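Local structure of malonyl CoA:acyl carrier protein malonyltransferase (Streptomyces coelicolor, 1NM2) at residues A126-T136 and F201-K212; V150-T159 and G167-M175. The protein probably catalyses transfer of the malonyl group from malonyl-CoA to holo acyl carrier protein, a step of fatty acid biosynthesis. All coordinates share one frame; numbering follows the deposited sequence.

Contact 1: A126-T136 and F201-K212; sequences AMAEAAAVTET and FHTRHMAPAVDK. With ACY (acetic acid), chain D.
Ala126, Met127 and Ala130 pack against Met206, Pro208 and Ala209, and this apolar seam forms the middle of the contact. Helices 126-132 and 207-212 run roughly antiparallel, at 148°, with axes 8.2 Å apart. Small residues permit that spacing: Ala126 CB lies 4.1 Å from Ala209 CB. Ala130 CB fits between Met206 CE and Pro208 CG, 3.7 Å from each. Bends at chi2 and chi3 fold Met206 back so that its methyl group meets the helix.

Two contacts involve aromatic rings. Met127 reaches the Phe201 ring, where its CE comes within 3.6 Å of CG. The sulfur stands above the ring face at a distance, in a Met-aromatic contact. A bend at chi3 (80°) turns the methyl group toward the ring and the bound acetate. Farther along, Thr136 CG2 sits over the centre of the His205 ring, 3.8 Å from its centroid, in a CH-pi contact. The methyl group can face the ring while OG1 bonds Thr134 OG1 and the backbone N of Ala200.

Polar contacts lie at the surface and at the acetate. Glu129 OE2 and Lys212 NZ form a salt bridge of 3.6 Å between two exposed residues. His202 NE2 makes a weak hydrogen bond of 3.2 Å to acetate OXT. The acetate, which mimics a malonyl group, is also bonded by Arg123 and by Ser98, a second partner of His202 NE2 that lies in a GxSxG sequence consistent with the nucleophile elbow of this family. Within 201-212, Thr203 OG1 accepts from His205 N in an ST turn, just before helix 207-212.

Helix 57-75 covers Met127 and Phe201 through Gln61 and Thr57, and strand 159-165 meets His202 and Thr203.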
loop_
_atom_site.group_PDB
_atom_site.type_symbol
_atom_site.label_atom_id
_atom_site.label_comp_id
_atom_site.label_asym_id
_atom_site.label_seq_id
_atom_site.Cartn_x
_atom_site.Cartn_y
_atom_site.Cartn_z
ATOM N N ALA A 126 7.479 -10.285 9.353
ATOM C CA ALA A 126 7.699 -9.552 10.598
ATOM C C ALA A 126 6.419 -9.017 11.219
ATOM O O ALA A 126 6.247 -9.072 12.437
ATOM C CB ALA A 126 8.682 -8.395 10.364
ATOM N N MET A 127 5.528 -8.481 10.391
ATOM C CA MET A 127 4.267 -7.941 10.895
ATOM C C MET A 127 3.335 -9.069 11.348
ATOM O O MET A 127 2.566 -8.907 12.293
ATOM C CB MET A 127 3.609 -7.065 9.819
ATOM C CG MET A 127 4.414 -5.788 9.534
ATOM S SD MET A 127 3.791 -4.729 8.210
ATOM C CE MET A 127 2.481 -3.868 9.086
ATOM N N ALA A 128 3.418 -10.217 10.687
ATOM C CA ALA A 128 2.591 -11.356 11.075
ATOM C C ALA A 128 3.046 -11.817 12.456
ATOM O O ALA A 128 2.229 -12.032 13.354
ATOM C CB ALA A 128 2.742 -12.487 10.069
ATOM N N GLU A 129 4.361 -11.945 12.621
ATOM C CA GLU A 129 4.950 -12.384 13.883
ATOM C C GLU A 129 4.629 -11.424 15.029
ATOM O O GLU A 129 4.318 -11.852 16.143
ATOM C CB GLU A 129 6.466 -12.528 13.726
ATOM C CG GLU A 129 6.863 -13.651 12.792
ATOM C CD GLU A 129 8.366 -13.804 12.654
ATOM O OE1 GLU A 129 8.805 -14.884 12.214
ATOM O OE2 GLU A 129 9.109 -12.850 12.972
ATOM N N ALA A 130 4.700 -10.127 14.753
ATOM C CA ALA A 130 4.393 -9.122 15.763
ATOM C C ALA A 130 2.925 -9.225 16.179
ATOM O O ALA A 130 2.589 -9.135 17.360
ATOM C CB ALA A 130 4.681 -7.730 15.209
ATOM N N ALA A 131 2.051 -9.411 15.196
ATOM C CA ALA A 131 0.619 -9.521 15.447
ATOM C C ALA A 131 0.289 -10.744 16.298
ATOM O O ALA A 131 -0.631 -10.706 17.122
ATOM C CB ALA A 131 -0.137 -9.588 14.121
ATOM N N ALA A 132 1.056 -11.815 16.106
ATOM C CA ALA A 132 0.858 -13.073 16.831
ATOM C C ALA A 132 1.084 -12.992 18.340
ATOM O O ALA A 132 0.393 -13.655 19.114
ATOM C CB ALA A 132 1.756 -14.156 16.237
ATOM N N VAL A 133 2.055 -12.192 18.763
ATOM C CA VAL A 133 2.344 -12.070 20.186
ATOM C C VAL A 133 1.321 -11.176 20.874
ATOM O O VAL A 133 1.435 -10.887 22.065
ATOM C CB VAL A 133 3.761 -11.486 20.419
ATOM C CG1 VAL A 133 4.819 -12.431 19.851
ATOM C CG2 VAL A 133 3.875 -10.128 19.768
ATOM N N THR A 134 0.310 -10.759 20.118
ATOM C CA THR A 134 -0.721 -9.871 20.637
ATOM C C THR A 134 -2.110 -10.222 20.113
ATOM O O THR A 134 -2.254 -10.949 19.134
ATOM C CB THR A 134 -0.450 -8.416 20.201
ATOM O OG1 THR A 134 -0.775 -8.267 18.809
ATOM C CG2 THR A 134 1.014 -8.058 20.398
ATOM N N GLU A 135 -3.130 -9.700 20.783
ATOM C CA GLU A 135 -4.509 -9.875 20.352
ATOM C C GLU A 135 -4.934 -8.455 19.983
ATOM O O GLU A 135 -5.482 -7.718 20.806
ATOM C CB GLU A 135 -5.393 -10.429 21.478
ATOM C CG GLU A 135 -5.250 -11.932 21.714
ATOM C CD GLU A 135 -4.231 -12.276 22.791
ATOM O OE1 GLU A 135 -4.462 -11.909 23.962
ATOM O OE2 GLU A 135 -3.202 -12.916 22.470
ATOM N N THR A 136 -4.649 -8.080 18.739
ATOM C CA THR A 136 -4.941 -6.744 18.229
ATOM C C THR A 136 -5.584 -6.796 16.844
ATOM O O THR A 136 -5.685 -7.855 16.234
ATOM C CB THR A 136 -3.646 -5.923 18.107
ATOM O OG1 THR A 136 -2.752 -6.590 17.208
ATOM C CG2 THR A 136 -2.968 -5.777 19.459
ATOM N N PHE A 201 -1.667 -3.166 12.714
ATOM C CA PHE A 201 -0.590 -2.657 11.875
ATOM C C PHE A 201 -0.597 -1.144 12.024
ATOM O O PHE A 201 -1.626 -0.559 12.361
ATOM C CB PHE A 201 -0.834 -3.028 10.409
ATOM C CG PHE A 201 -0.904 -4.508 10.157
ATOM C CD1 PHE A 201 -1.647 -5.007 9.092
ATOM C CD2 PHE A 201 -0.216 -5.404 10.969
ATOM C CE1 PHE A 201 -1.705 -6.380 8.837
ATOM C CE2 PHE A 201 -0.265 -6.776 10.724
ATOM C CZ PHE A 201 -1.014 -7.263 9.654
ATOM N N HIS A 202 0.554 -0.525 11.787
ATOM C CA HIS A 202 0.705 0.919 11.877
ATOM C C HIS A 202 0.461 1.515 13.259
ATOM O O HIS A 202 -0.074 2.616 13.390
ATOM C CB HIS A 202 -0.171 1.583 10.818
ATOM C CG HIS A 202 0.200 1.180 9.424
ATOM N ND1 HIS A 202 1.387 1.558 8.838
ATOM C CD2 HIS A 202 -0.398 0.334 8.552
ATOM C CE1 HIS A 202 1.510 0.957 7.667
ATOM N NE2 HIS A 202 0.440 0.208 7.470
ATOM N N THR A 203 0.886 0.773 14.280
ATOM C CA THR A 203 0.787 1.195 15.677
ATOM C C THR A 203 2.039 0.664 16.376
ATOM O O THR A 203 2.801 -0.125 15.799
ATOM C CB THR A 203 -0.438 0.589 16.402
ATOM O OG1 THR A 203 -0.202 -0.804 16.647
ATOM C CG2 THR A 203 -1.699 0.765 15.574
ATOM N N ARG A 204 2.243 1.091 17.619
ATOM C CA ARG A 204 3.397 0.664 18.403
ATOM C C ARG A 204 3.422 -0.851 18.576
ATOM O O ARG A 204 4.450 -1.429 18.945
ATOM C CB ARG A 204 3.371 1.319 19.786
ATOM C CG ARG A 204 2.242 0.822 20.678
ATOM C CD ARG A 204 2.435 1.272 22.122
ATOM N NE ARG A 204 1.460 0.653 23.016
ATOM C CZ ARG A 204 0.148 0.856 22.945
ATOM N NH1 ARG A 204 -0.350 1.667 22.018
ATOM N NH2 ARG A 204 -0.668 0.242 23.794
ATOM N N HIS A 205 2.286 -1.497 18.337
ATOM C CA HIS A 205 2.240 -2.944 18.466
ATOM C C HIS A 205 3.136 -3.613 17.426
ATOM O O HIS A 205 3.420 -4.802 17.526
ATOM C CB HIS A 205 0.798 -3.454 18.346
ATOM C CG HIS A 205 -0.013 -3.249 19.588
ATOM N ND1 HIS A 205 -1.012 -2.302 19.681
ATOM C CD2 HIS A 205 0.059 -3.840 20.804
ATOM C CE1 HIS A 205 -1.517 -2.319 20.902
ATOM N NE2 HIS A 205 -0.884 -3.242 21.603
ATOM N N MET A 206 3.586 -2.838 16.439
ATOM C CA MET A 206 4.471 -3.350 15.385
ATOM C C MET A 206 5.938 -3.034 15.677
ATOM O O MET A 206 6.806 -3.253 14.827
ATOM C CB MET A 206 4.098 -2.747 14.022
ATOM C CG MET A 206 2.786 -3.254 13.435
ATOM S SD MET A 206 2.793 -5.041 13.147
ATOM C CE MET A 206 1.761 -5.577 14.502
ATOM N N ALA A 207 6.211 -2.513 16.872
ATOM C CA ALA A 207 7.574 -2.165 17.265
ATOM C C ALA A 207 8.566 -3.289 16.984
ATOM O O ALA A 207 9.652 -3.043 16.457
ATOM C CB ALA A 207 7.623 -1.776 18.760
ATOM N N PRO A 208 8.213 -4.540 17.334
ATOM C CA PRO A 208 9.150 -5.637 17.070
ATOM C C PRO A 208 9.334 -5.898 15.575
ATOM O O PRO A 208 10.335 -6.480 15.166
ATOM C CB PRO A 208 8.526 -6.820 17.814
ATOM C CG PRO A 208 7.070 -6.515 17.789
ATOM C CD PRO A 208 7.015 -5.027 18.044
ATOM N N ALA A 209 8.369 -5.466 14.764
ATOM C CA ALA A 209 8.458 -5.640 13.315
ATOM C C ALA A 209 9.485 -4.646 12.754
ATOM O O ALA A 209 10.151 -4.919 11.756
ATOM C CB ALA A 209 7.084 -5.422 12.665
ATOM N N VAL A 210 9.608 -3.488 13.399
ATOM C CA VAL A 210 10.577 -2.480 12.970
ATOM C C VAL A 210 11.983 -3.053 13.136
ATOM O O VAL A 210 12.824 -2.940 12.240
ATOM C CB VAL A 210 10.471 -1.187 13.818
ATOM C CG1 VAL A 210 11.578 -0.210 13.424
ATOM C CG2 VAL A 210 9.104 -0.543 13.626
ATOM N N ASP A 211 12.233 -3.672 14.287
ATOM C CA ASP A 211 13.543 -4.253 14.557
ATOM C C ASP A 211 13.903 -5.286 13.490
ATOM O O ASP A 211 14.995 -5.246 12.922
ATOM C CB ASP A 211 13.574 -4.917 15.937
ATOM C CG ASP A 211 13.212 -3.959 17.061
ATOM O OD1 ASP A 211 13.570 -2.761 16.984
ATOM O OD2 ASP A 211 12.578 -4.415 18.037
ATOM N N LYS A 212 12.977 -6.200 13.210
ATOM C CA LYS A 212 13.207 -7.238 12.212
ATOM C C LYS A 212 13.342 -6.669 10.802
ATOM O O LYS A 212 14.204 -7.098 10.034
ATOM C CB LYS A 212 12.066 -8.262 12.242
ATOM C CG LYS A 212 11.917 -9.001 13.561
ATOM C CD LYS A 212 10.693 -9.912 13.538
ATOM C CE LYS A 212 10.490 -10.636 14.861
ATOM N NZ LYS A 212 11.617 -11.558 15.176
HETATM C C ACY D . -0.167 -3.079 6.001
HETATM O O ACY D . -0.481 -4.292 5.653
HETATM O OXT ACY D . 1.006 -2.583 6.098
HETATM C CH3 ACY D . -1.370 -2.200 6.306
#

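Contact 2: V150-T159 and G167-M175; sequences VAHLERLGLT and GQIVAAGTM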
loop_
_atom_site.group_PDB
_atom_site.type_symbol
_atom_site.label_atom_id
_atom_site.label_comp_id
_atom_site.label_asym_id
_atom_site.label_seq_id
_atom_site.Cartn_x
_atom_site.Cartn_y
_atom_site.Cartn_z
ATOM N N VAL A 150 -11.256 10.678 15.639
ATOM C CA VAL A 150 -9.888 10.456 16.086
ATOM C C VAL A 150 -9.791 10.731 17.587
ATOM O O VAL A 150 -9.234 9.931 18.340
ATOM C CB VAL A 150 -8.904 11.372 15.326
ATOM C CG1 VAL A 150 -7.527 11.344 15.991
ATOM C CG2 VAL A 150 -8.800 10.907 13.878
ATOM N N ALA A 151 -10.344 11.861 18.019
ATOM C CA ALA A 151 -10.317 12.223 19.435
ATOM C C ALA A 151 -10.920 11.114 20.291
ATOM O O ALA A 151 -10.352 10.721 21.304
ATOM C CB ALA A 151 -11.085 13.530 19.655
ATOM N N HIS A 152 -12.075 10.604 19.869
ATOM C CA HIS A 152 -12.768 9.551 20.599
ATOM C C HIS A 152 -11.989 8.238 20.651
ATOM O O HIS A 152 -11.741 7.705 21.734
ATOM C CB HIS A 152 -14.146 9.298 19.976
ATOM C CG HIS A 152 -14.983 8.315 20.735
ATOM N ND1 HIS A 152 -15.754 8.675 21.819
ATOM C CD2 HIS A 152 -15.148 6.979 20.584
ATOM C CE1 HIS A 152 -16.361 7.604 22.302
ATOM N NE2 HIS A 152 -16.010 6.562 21.570
ATOM N N LEU A 153 -11.610 7.707 19.490
ATOM C CA LEU A 153 -10.875 6.446 19.467
ATOM C C LEU A 153 -9.567 6.539 20.252
ATOM O O LEU A 153 -9.205 5.603 20.960
ATOM C CB LEU A 153 -10.605 6.001 18.024
ATOM C CG LEU A 153 -9.656 6.829 17.159
ATOM C CD1 LEU A 153 -8.230 6.345 17.363
ATOM C CD2 LEU A 153 -10.062 6.686 15.691
ATOM N N GLU A 154 -8.866 7.667 20.137
ATOM C CA GLU A 154 -7.613 7.843 20.862
ATOM C C GLU A 154 -7.862 7.891 22.366
ATOM O O GLU A 154 -7.059 7.382 23.154
ATOM C CB GLU A 154 -6.898 9.122 20.416
ATOM C CG GLU A 154 -6.426 9.078 18.974
ATOM C CD GLU A 154 -5.563 10.265 18.594
ATOM O OE1 GLU A 154 -5.929 11.411 18.936
ATOM O OE2 GLU A 154 -4.524 10.051 17.941
ATOM N N ARG A 155 -8.975 8.505 22.760
ATOM C CA ARG A 155 -9.318 8.587 24.175
ATOM C C ARG A 155 -9.556 7.186 24.725
ATOM O O ARG A 155 -9.347 6.931 25.910
ATOM C CB ARG A 155 -10.580 9.420 24.380
ATOM C CG ARG A 155 -10.334 10.843 24.839
ATOM C CD ARG A 155 -11.653 11.468 25.253
ATOM N NE ARG A 155 -12.306 10.653 26.272
ATOM C CZ ARG A 155 -13.578 10.267 26.225
ATOM N NH1 ARG A 155 -14.345 10.622 25.203
ATOM N NH2 ARG A 155 -14.081 9.522 27.200
ATOM N N LEU A 156 -10.012 6.286 23.860
ATOM C CA LEU A 156 -10.270 4.912 24.262
ATOM C C LEU A 156 -8.998 4.080 24.197
ATOM O O LEU A 156 -9.005 2.898 24.537
ATOM C CB LEU A 156 -11.353 4.283 23.385
ATOM C CG LEU A 156 -12.797 4.450 23.867
ATOM C CD1 LEU A 156 -13.096 5.918 24.158
ATOM C CD2 LEU A 156 -13.739 3.903 22.798
ATOM N N GLY A 157 -7.905 4.699 23.754
ATOM C CA GLY A 157 -6.640 3.988 23.702
ATOM C C GLY A 157 -6.218 3.472 22.341
ATOM O O GLY A 157 -5.165 2.846 22.219
ATOM N N LEU A 158 -7.028 3.733 21.321
ATOM C CA LEU A 158 -6.714 3.289 19.969
ATOM C C LEU A 158 -5.880 4.348 19.252
ATOM O O LEU A 158 -5.746 5.471 19.727
ATOM C CB LEU A 158 -7.999 3.056 19.166
ATOM C CG LEU A 158 -9.047 2.023 19.597
ATOM C CD1 LEU A 158 -8.397 0.667 19.731
ATOM C CD2 LEU A 158 -9.708 2.446 20.893
ATOM N N THR A 159 -5.329 3.988 18.100
ATOM C CA THR A 159 -4.547 4.935 17.323
ATOM C C THR A 159 -5.154 5.002 15.923
ATOM O O THR A 159 -5.694 4.013 15.422
ATOM C CB THR A 159 -3.078 4.497 17.193
ATOM O OG1 THR A 159 -2.994 3.403 16.277
ATOM C CG2 THR A 159 -2.532 4.054 18.531
ATOM N N GLY A 167 -12.472 11.780 4.496
ATOM C CA GLY A 167 -13.013 11.571 5.829
ATOM C C GLY A 167 -12.886 10.166 6.393
ATOM O O GLY A 167 -13.397 9.892 7.479
ATOM N N GLN A 168 -12.199 9.280 5.678
ATOM C CA GLN A 168 -12.045 7.896 6.124
ATOM C C GLN A 168 -10.987 7.688 7.208
ATOM O O GLN A 168 -9.850 8.158 7.086
ATOM C CB GLN A 168 -11.750 6.997 4.922
ATOM C CG GLN A 168 -12.992 6.647 4.108
ATOM C CD GLN A 168 -12.672 5.844 2.863
ATOM O OE1 GLN A 168 -11.742 5.031 2.853
ATOM N NE2 GLN A 168 -13.452 6.057 1.806
ATOM N N ILE A 169 -11.377 6.968 8.260
ATOM C CA ILE A 169 -10.506 6.683 9.399
ATOM C C ILE A 169 -10.520 5.197 9.785
ATOM O O ILE A 169 -11.581 4.570 9.862
ATOM C CB ILE A 169 -10.956 7.471 10.663
ATOM C CG1 ILE A 169 -10.947 8.983 10.403
ATOM C CG2 ILE A 169 -10.060 7.112 11.840
ATOM C CD1 ILE A 169 -9.567 9.604 10.333
ATOM N N VAL A 170 -9.342 4.634 10.029
ATOM C CA VAL A 170 -9.243 3.245 10.468
ATOM C C VAL A 170 -8.587 3.241 11.846
ATOM O O VAL A 170 -7.485 3.771 12.022
ATOM C CB VAL A 170 -8.383 2.383 9.522
ATOM C CG1 VAL A 170 -8.244 0.985 10.093
ATOM C CG2 VAL A 170 -9.020 2.320 8.142
ATOM N N ALA A 171 -9.272 2.654 12.819
ATOM C CA ALA A 171 -8.755 2.579 14.182
ATOM C C ALA A 171 -8.026 1.254 14.374
ATOM O O ALA A 171 -8.368 0.259 13.740
ATOM C CB ALA A 171 -9.901 2.698 15.187
ATOM N N ALA A 172 -7.025 1.248 15.249
ATOM C CA ALA A 172 -6.254 0.046 15.520
ATOM C C ALA A 172 -5.813 0.003 16.977
ATOM O O ALA A 172 -5.503 1.031 17.579
ATOM C CB ALA A 172 -5.036 -0.014 14.605
ATOM N N GLY A 173 -5.788 -1.200 17.533
ATOM C CA GLY A 173 -5.384 -1.379 18.914
ATOM C C GLY A 173 -5.681 -2.805 19.331
ATOM O O GLY A 173 -5.758 -3.698 18.478
ATOM N N THR A 174 -5.845 -3.028 20.633
ATOM C CA THR A 174 -6.139 -4.364 21.133
ATOM C C THR A 174 -7.588 -4.715 20.823
ATOM O O THR A 174 -8.413 -3.834 20.580
ATOM C CB THR A 174 -5.920 -4.467 22.666
ATOM O OG1 THR A 174 -6.864 -3.632 23.348
ATOM C CG2 THR A 174 -4.512 -4.028 23.037
ATOM N N MET A 175 -7.897 -6.006 20.828
ATOM C CA MET A 175 -9.255 -6.445 20.556
ATOM C C MET A 175 -10.225 -5.904 21.610
ATOM O O MET A 175 -11.373 -5.609 21.299
ATOM C CB MET A 175 -9.317 -7.976 20.494
ATOM C CG MET A 175 -8.567 -8.558 19.298
ATOM S SD MET A 175 -9.126 -7.851 17.719
ATOM C CE MET A 175 -10.509 -8.937 17.346
#
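Thr159 N donates to Ala172 O at 3.0 Å, and Ala172 N returns a bond to Thr159 O at 3.1 Å. Together they make one antiparallel hydrogen-bonded pair. Both donors lie in the plane of the carbonyl they reach. The first bond is the straighter, with an N-H...O angle of 164°.

Helix 150-155 lies over strand 168-172 and runs nearly parallel to it, 6° apart in direction. Leu153 makes the central apolar contact. Its CD2 methyl group touches both Ile169 CG2, at 3.9 Å, and Ala171 CB, at 4.0 Å. A chi1 of 67°, with CG between the backbone N and the carbonyl carbon, helps bring CD2 to the strand. Val150 CG2 meets Ile169 CD1 at 3.9 Å, with the two side chains crossing at about a right angle.

A Schellman motif at Gly157 ends the helix and leads the chain into strand 159-165, beside strand 168-172. There Leu158 CD1 packs 3.7 Å from Gly173 CA, where the absence of a side chain leaves room for the leucine. Leu141 of strand 136-143 and Leu181 of helix 175-183 add to the same apolar layer.

Strands 159-165 and 168-172 form the hairpin of the ferredoxin-like βαββαβ subdomain known in this family. Methyl packing holds the helix to its sheet, while the backbone bonds of Thr159 and Ala172 set the register at the open end of the hairpin.

Overall arrangement
Both contacts are largely buried, but contact 1 also reaches the surface through a pair of charged side chains. It joins two helices and borders the acetate site. Contact 2 lies in the smaller part of the fold, where a helix covers a mixed sheet. Its segments share backbone bonds, whereas those of contact 1 meet through side chains. The two centres are about 17 Å apart, yet the segments touch. Glu135 O is 3.0 Å from Met175 N, a probable hydrogen bond, and Thr203 packs on Ala172. A short loop joins helix 113-132 to strand 136-143, which neighbours strand 168-172, so segment 126-136 leads from contact 1 to the sheet of contact 2.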